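Local coordinates for glycoside hydrolase (Streptococcus pneumoniae serotype 4, PDB 6ORH), which probably hydrolyses terminal alpha-L-fucose linkages as a family 29 glycosidase, helping the bacterium degrade host-derived carbohydrate antigens, at residues M120-S125 and E152-P157; L71-K76 and G103-E108. The protein carries 2 engineered substitutions. One frame throughout, in Å; residues are numbered along the deposited sequence.

Contact 1: residues M120-S125 and E152-P157; sequences MGVYLS and EILSNP. With FUC (alpha-L-fucopyranose), chain C.
Tyr-123 OH donates a 2.9 Å hydrogen bond to O4 of the bound fucose, while the residues before and after it on the strand turn their side chains the other way, into helix 139-154. Residues 120-125 thus illustrate how a barrel strand divides its labour by alternation. With CG anti to the backbone N (chi1 169°), the tyrosine ring extends into the glycan pocket. Fucose O4 lies obliquely to that ring, and His-28, itself a fucose ligand, packs against the ring edge-to-face. His-77, His-78, Trp-39 and Asn-171 supply further hydrogen bonds to the sugar.

On the outward side the strand and the end of the helix meet through aliphatic side chains. Val-122 presents both branches to one methyl: CG1 and CG2 each lie 4.1 Å from Ile-153 CG2, which therefore sits at the fork of the valine. The isoleucine offers its other arm to the next outward residue, its CD1 meeting Leu-124 CD1 at 4.2 Å. Leu-154 is set to one side of this pair, and it is its CD2 branch, not the extended CD1, that reaches Val-122 CG1 at 4.2 Å. All four residues are buried and meet near van der Waals distance.

Around this patch, Ile-153 also touches Leu-106 of helix 105-116, and Leu-154 reaches Ile-192 and Leu-195 of helix 185-196. The last turn of helix 139-154 is thereby wedged between the two helices next to it, behind a strand paired in parallel with strands 70-74 and 167-169.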
loop_
_atom_site.group_PDB
_atom_site.type_symbol
_atom_site.label_atom_id
_atom_site.label_comp_id
_atom_site.label_asym_id
_atom_site.label_seq_id
_atom_site.Cartn_x
_atom_site.Cartn_y
_atom_site.Cartn_z
ATOM N N MET A 120 -30.528 5.742 -5.734
ATOM C CA MET A 120 -30.148 6.955 -6.459
ATOM C C MET A 120 -29.324 7.904 -5.583
ATOM O O MET A 120 -29.570 8.040 -4.381
ATOM C CB MET A 120 -31.399 7.684 -6.980
ATOM C CG MET A 120 -32.031 7.041 -8.226
ATOM S SD MET A 120 -30.971 7.188 -9.684
ATOM C CE MET A 120 -31.079 8.933 -10.103
ATOM N N GLY A 121 -28.314 8.542 -6.203
ATOM C CA GLY A 121 -27.649 9.707 -5.645
ATOM C C GLY A 121 -27.707 10.851 -6.637
ATOM O O GLY A 121 -27.966 10.625 -7.832
ATOM N N VAL A 122 -27.505 12.062 -6.121
ATOM C CA VAL A 122 -27.555 13.223 -6.989
ATOM C C VAL A 122 -26.375 14.128 -6.678
ATOM O O VAL A 122 -26.088 14.416 -5.503
ATOM C CB VAL A 122 -28.896 13.979 -6.868
ATOM C CG1 VAL A 122 -29.163 14.481 -5.452
ATOM C CG2 VAL A 122 -28.898 15.167 -7.840
ATOM N N TYR A 123 -25.692 14.550 -7.747
ATOM C CA TYR A 123 -24.515 15.423 -7.655
ATOM C C TYR A 123 -24.923 16.776 -8.216
ATOM O O TYR A 123 -25.313 16.872 -9.384
ATOM C CB TYR A 123 -23.356 14.775 -8.423
ATOM C CG TYR A 123 -22.090 15.571 -8.715
ATOM C CD1 TYR A 123 -22.131 16.784 -9.395
ATOM C CD2 TYR A 123 -20.852 14.969 -8.503
ATOM C CE1 TYR A 123 -20.954 17.466 -9.677
ATOM C CE2 TYR A 123 -19.669 15.616 -8.828
ATOM C CZ TYR A 123 -19.726 16.869 -9.423
ATOM O OH TYR A 123 -18.576 17.515 -9.814
ATOM N N LEU A 124 -24.851 17.802 -7.360
ATOM C CA LEU A 124 -25.227 19.161 -7.727
ATOM C C LEU A 124 -24.051 20.055 -7.355
ATOM O O LEU A 124 -23.793 20.268 -6.170
ATOM C CB LEU A 124 -26.477 19.545 -6.922
ATOM C CG LEU A 124 -27.123 20.894 -7.235
ATOM C CD1 LEU A 124 -27.843 20.857 -8.583
ATOM C CD2 LEU A 124 -28.147 21.211 -6.127
ATOM N N SER A 125 -23.308 20.534 -8.356
ATOM C CA SER A 125 -22.051 21.205 -8.046
ATOM C C SER A 125 -22.221 22.475 -7.193
ATOM O O SER A 125 -22.894 23.416 -7.622
ATOM C CB SER A 125 -21.286 21.504 -9.314
ATOM O OG SER A 125 -20.072 22.212 -9.012
ATOM N N GLU A 152 -36.268 21.092 -5.128
ATOM C CA GLU A 152 -36.872 20.588 -6.357
ATOM C C GLU A 152 -36.542 19.113 -6.560
ATOM O O GLU A 152 -37.390 18.329 -7.002
ATOM C CB GLU A 152 -36.275 21.256 -7.590
ATOM C CG GLU A 152 -36.904 22.575 -7.889
ATOM C CD GLU A 152 -36.416 23.198 -9.186
ATOM O OE1 GLU A 152 -35.194 23.138 -9.478
ATOM O OE2 GLU A 152 -37.281 23.714 -9.927
ATOM N N ILE A 153 -35.300 18.749 -6.257
ATOM C CA ILE A 153 -34.835 17.408 -6.586
ATOM C C ILE A 153 -35.369 16.433 -5.543
ATOM O O ILE A 153 -35.792 15.312 -5.894
ATOM C CB ILE A 153 -33.292 17.396 -6.629
ATOM C CG1 ILE A 153 -32.787 18.219 -7.827
ATOM C CG2 ILE A 153 -32.765 15.963 -6.659
ATOM C CD1 ILE A 153 -31.320 18.668 -7.686
ATOM N N LEU A 154 -35.272 16.840 -4.268
ATOM C CA LEU A 154 -35.441 15.891 -3.178
ATOM C C LEU A 154 -36.881 15.810 -2.652
ATOM O O LEU A 154 -37.154 14.967 -1.783
ATOM C CB LEU A 154 -34.457 16.209 -2.046
ATOM C CG LEU A 154 -32.979 16.226 -2.445
ATOM C CD1 LEU A 154 -32.148 16.768 -1.288
ATOM C CD2 LEU A 154 -32.477 14.820 -2.851
ATOM N N SER A 155 -37.787 16.670 -3.164
ATOM C CA SER A 155 -39.184 16.635 -2.726
ATOM C C SER A 155 -40.122 16.022 -3.766
ATOM O O SER A 155 -41.323 15.964 -3.511
ATOM C CB SER A 155 -39.680 18.019 -2.380
ATOM O OG SER A 155 -39.836 18.738 -3.590
ATOM N N ASN A 156 -39.610 15.644 -4.937
ATOM C CA ASN A 156 -40.438 15.223 -6.066
ATOM C C ASN A 156 -40.551 13.700 -6.078
ATOM O O ASN A 156 -39.546 13.020 -6.242
ATOM C CB ASN A 156 -39.866 15.705 -7.407
ATOM C CG ASN A 156 -40.792 15.505 -8.588
ATOM O OD1 ASN A 156 -41.479 14.486 -8.697
ATOM N ND2 ASN A 156 -40.792 16.448 -9.520
ATOM N N PRO A 157 -41.752 13.091 -5.900
ATOM C CA PRO A 157 -41.855 11.639 -5.831
ATOM C C PRO A 157 -41.425 10.938 -7.117
ATOM O O PRO A 157 -41.184 9.733 -7.097
ATOM C CB PRO A 157 -43.337 11.376 -5.472
ATOM C CG PRO A 157 -44.064 12.629 -5.938
ATOM C CD PRO A 157 -43.062 13.759 -5.741
HETATM C C1 FUC C . -13.624 16.902 -8.952
HETATM C C2 FUC C . -14.336 17.567 -10.117
HETATM C C3 FUC C . -14.325 16.587 -11.285
HETATM C C4 FUC C . -15.147 15.344 -10.928
HETATM C C5 FUC C . -14.532 14.723 -9.649
HETATM C C6 FUC C . -15.378 13.588 -9.100
HETATM O O2 FUC C . -13.588 18.750 -10.451
HETATM O O3 FUC C . -14.876 17.236 -12.444
HETATM O O4 FUC C . -16.536 15.738 -10.743
HETATM O O5 FUC C . -14.357 15.725 -8.569
#

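Contact 2: residues L71-K76 and G103-E108; sequences LILVVK and GDLLLE
Leu-73 and Leu-106 meet through one methyl apiece, Leu-73 CD2 lying 4.0 Å from Leu-106 CD1. The same Leu-73 methyl is also 4.0 Å from Leu-106 CA, so it rests against the helix backbone as well as the side chain. With CG anti to the backbone N (chi1 -179°), Leu-73 extends from the strand toward the helix, where it meets Leu-106 at a slant. Leu-106 CD1 serves a second partner too, Val-75 CG1 at 4.2 Å, and so bridges two residues whose CB atoms are directed at the helix. The other branch of Leu-73 has a looser neighbour: its CD1 is 4.4 Å from Leu-105 CD2.

The next shell sets the helix start that carries these leucines. Asp-104 is the N-cap: its OD1 accepts from Leu-107 N at 2.9 Å, a nearly straight bond (162°) that arrives from well above the carboxylate plane. The main chain joins in through Glu-108 N, bonded to Asp-104 O at 3.0 Å. Farther out, Tyr-159 OH bonds the other carboxylate oxygen of Asp-104, while Glu-108 forms a salt bridge with Arg-99. The capping carboxylate would also be expected to interact favourably with the helix dipole.

On the strand side, Leu-73 touches Ile-27 of strand 23-27, and the main chain pairs in parallel with both strand 23-27 and strand 119-124. Strand 70-74, helix 105-116 and strand 119-124 make up a beta-alpha-beta crossover, the repeating element of the TIM barrel expected for family 29 fucosidases.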
loop_
_atom_site.group_PDB
_atom_site.type_symbol
_atom_site.label_atom_id
_atom_site.label_comp_id
_atom_site.label_asym_id
_atom_site.label_seq_id
_atom_site.Cartn_x
_atom_site.Cartn_y
_atom_site.Cartn_z
ATOM N N LEU A 71 -26.630 4.487 -8.053
ATOM C CA LEU A 71 -26.230 5.277 -9.214
ATOM C C LEU A 71 -26.279 6.748 -8.799
ATOM O O LEU A 71 -27.372 7.245 -8.466
ATOM C CB LEU A 71 -27.228 4.972 -10.351
ATOM C CG LEU A 71 -26.994 5.624 -11.718
ATOM C CD1 LEU A 71 -27.988 5.074 -12.736
ATOM C CD2 LEU A 71 -27.084 7.164 -11.700
ATOM N N ILE A 72 -25.095 7.396 -8.790
ATOM C CA ILE A 72 -24.998 8.822 -8.486
ATOM C C ILE A 72 -24.911 9.618 -9.787
ATOM O O ILE A 72 -23.931 9.533 -10.515
ATOM C CB ILE A 72 -23.829 9.106 -7.523
ATOM C CG1 ILE A 72 -23.912 8.192 -6.293
ATOM C CG2 ILE A 72 -23.827 10.583 -7.115
ATOM C CD1 ILE A 72 -22.828 8.440 -5.252
ATOM N N LEU A 73 -25.961 10.412 -10.062
ATOM C CA LEU A 73 -26.075 11.132 -11.323
ATOM C C LEU A 73 -25.651 12.586 -11.133
ATOM O O LEU A 73 -26.222 13.330 -10.317
ATOM C CB LEU A 73 -27.562 11.108 -11.740
ATOM C CG LEU A 73 -27.858 11.811 -13.071
ATOM C CD1 LEU A 73 -27.139 11.086 -14.226
ATOM C CD2 LEU A 73 -29.376 11.770 -13.337
ATOM N N VAL A 74 -24.726 13.031 -12.002
ATOM C CA VAL A 74 -24.462 14.461 -12.113
ATOM C C VAL A 74 -25.657 15.137 -12.783
ATOM O O VAL A 74 -26.004 14.801 -13.920
ATOM C CB VAL A 74 -23.166 14.702 -12.901
ATOM C CG1 VAL A 74 -22.982 16.191 -13.240
ATOM C CG2 VAL A 74 -21.984 14.178 -12.095
ATOM N N VAL A 75 -26.278 16.091 -12.081
ATOM C CA VAL A 75 -27.362 16.848 -12.709
ATOM C C VAL A 75 -26.957 18.297 -12.948
ATOM O O VAL A 75 -27.675 19.026 -13.645
ATOM C CB VAL A 75 -28.700 16.757 -11.951
ATOM C CG1 VAL A 75 -29.152 15.311 -11.836
ATOM C CG2 VAL A 75 -28.658 17.439 -10.603
ATOM N N LYS A 76 -25.842 18.715 -12.349
ATOM C CA LYS A 76 -25.244 20.002 -12.670
ATOM C C LYS A 76 -23.764 19.929 -12.322
ATOM O O LYS A 76 -23.415 19.738 -11.148
ATOM C CB LYS A 76 -25.865 21.150 -11.865
ATOM C CG LYS A 76 -25.455 22.533 -12.382
ATOM C CD LYS A 76 -25.737 23.642 -11.371
ATOM C CE LYS A 76 -24.750 23.611 -10.214
ATOM N NZ LYS A 76 -24.917 24.775 -9.302
ATOM N N GLY A 103 -37.037 17.606 -22.208
ATOM C CA GLY A 103 -36.261 16.500 -21.647
ATOM C C GLY A 103 -36.002 16.685 -20.156
ATOM O O GLY A 103 -35.982 17.801 -19.625
ATOM N N ASP A 104 -35.883 15.556 -19.449
ATOM C CA ASP A 104 -35.576 15.619 -18.036
ATOM C C ASP A 104 -34.734 14.391 -17.710
ATOM O O ASP A 104 -35.282 13.300 -17.585
ATOM C CB ASP A 104 -36.869 15.702 -17.205
ATOM C CG ASP A 104 -36.642 15.759 -15.703
ATOM O OD1 ASP A 104 -35.518 15.421 -15.273
ATOM O OD2 ASP A 104 -37.579 16.137 -14.971
ATOM N N LEU A 105 -33.401 14.562 -17.605
ATOM C CA LEU A 105 -32.533 13.395 -17.483
ATOM C C LEU A 105 -32.709 12.780 -16.097
ATOM O O LEU A 105 -32.643 11.564 -15.954
ATOM C CB LEU A 105 -31.076 13.799 -17.747
ATOM C CG LEU A 105 -30.086 12.632 -17.697
ATOM C CD1 LEU A 105 -30.409 11.569 -18.769
ATOM C CD2 LEU A 105 -28.658 13.154 -17.837
ATOM N N LEU A 106 -32.957 13.621 -15.080
ATOM C CA LEU A 106 -33.167 13.089 -13.740
ATOM C C LEU A 106 -34.415 12.207 -13.710
ATOM O O LEU A 106 -34.389 11.156 -13.082
ATOM C CB LEU A 106 -33.187 14.223 -12.704
ATOM C CG LEU A 106 -33.404 13.784 -11.253
ATOM C CD1 LEU A 106 -32.329 12.807 -10.794
ATOM C CD2 LEU A 106 -33.423 14.994 -10.338
ATOM N N LEU A 107 -35.479 12.624 -14.426
ATOM C CA LEU A 107 -36.673 11.791 -14.503
ATOM C C LEU A 107 -36.378 10.486 -15.244
ATOM O O LEU A 107 -36.790 9.416 -14.776
ATOM C CB LEU A 107 -37.775 12.567 -15.234
ATOM C CG LEU A 107 -39.104 11.816 -15.333
ATOM C CD1 LEU A 107 -39.694 11.598 -13.951
ATOM C CD2 LEU A 107 -40.083 12.616 -16.190
ATOM N N GLU A 108 -35.717 10.552 -16.410
ATOM C CA GLU A 108 -35.478 9.345 -17.199
ATOM C C GLU A 108 -34.675 8.324 -16.390
ATOM O O GLU A 108 -35.034 7.143 -16.353
ATOM C CB GLU A 108 -34.806 9.636 -18.539
ATOM C CG GLU A 108 -35.691 10.508 -19.418
ATOM C CD GLU A 108 -35.242 10.590 -20.860
ATOM O OE1 GLU A 108 -34.236 9.962 -21.221
ATOM O OE2 GLU A 108 -35.920 11.328 -21.636
#

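Both contacts are buried joints between a barrel strand and the helix that follows it, and they are consecutive: contact 2 unites strand 70-74 with helix 105-116, contact 1 strand 119-124 with helix 139-154. The two strands are neighbours, with probable backbone hydrogen bonds from Gly-121 N to Leu-71 O and from Tyr-123 N to Leu-73 O. Side chains mesh too, Val-122 CG2 lying 3.6 Å from Val-75 CG2. Across each strand-helix interface the chemistry is aliphatic; the polar features differ with position. Contact 1 backs onto the fucose pocket through Tyr-123, whereas the polar work of contact 2 is done at the capped beginning of its helix.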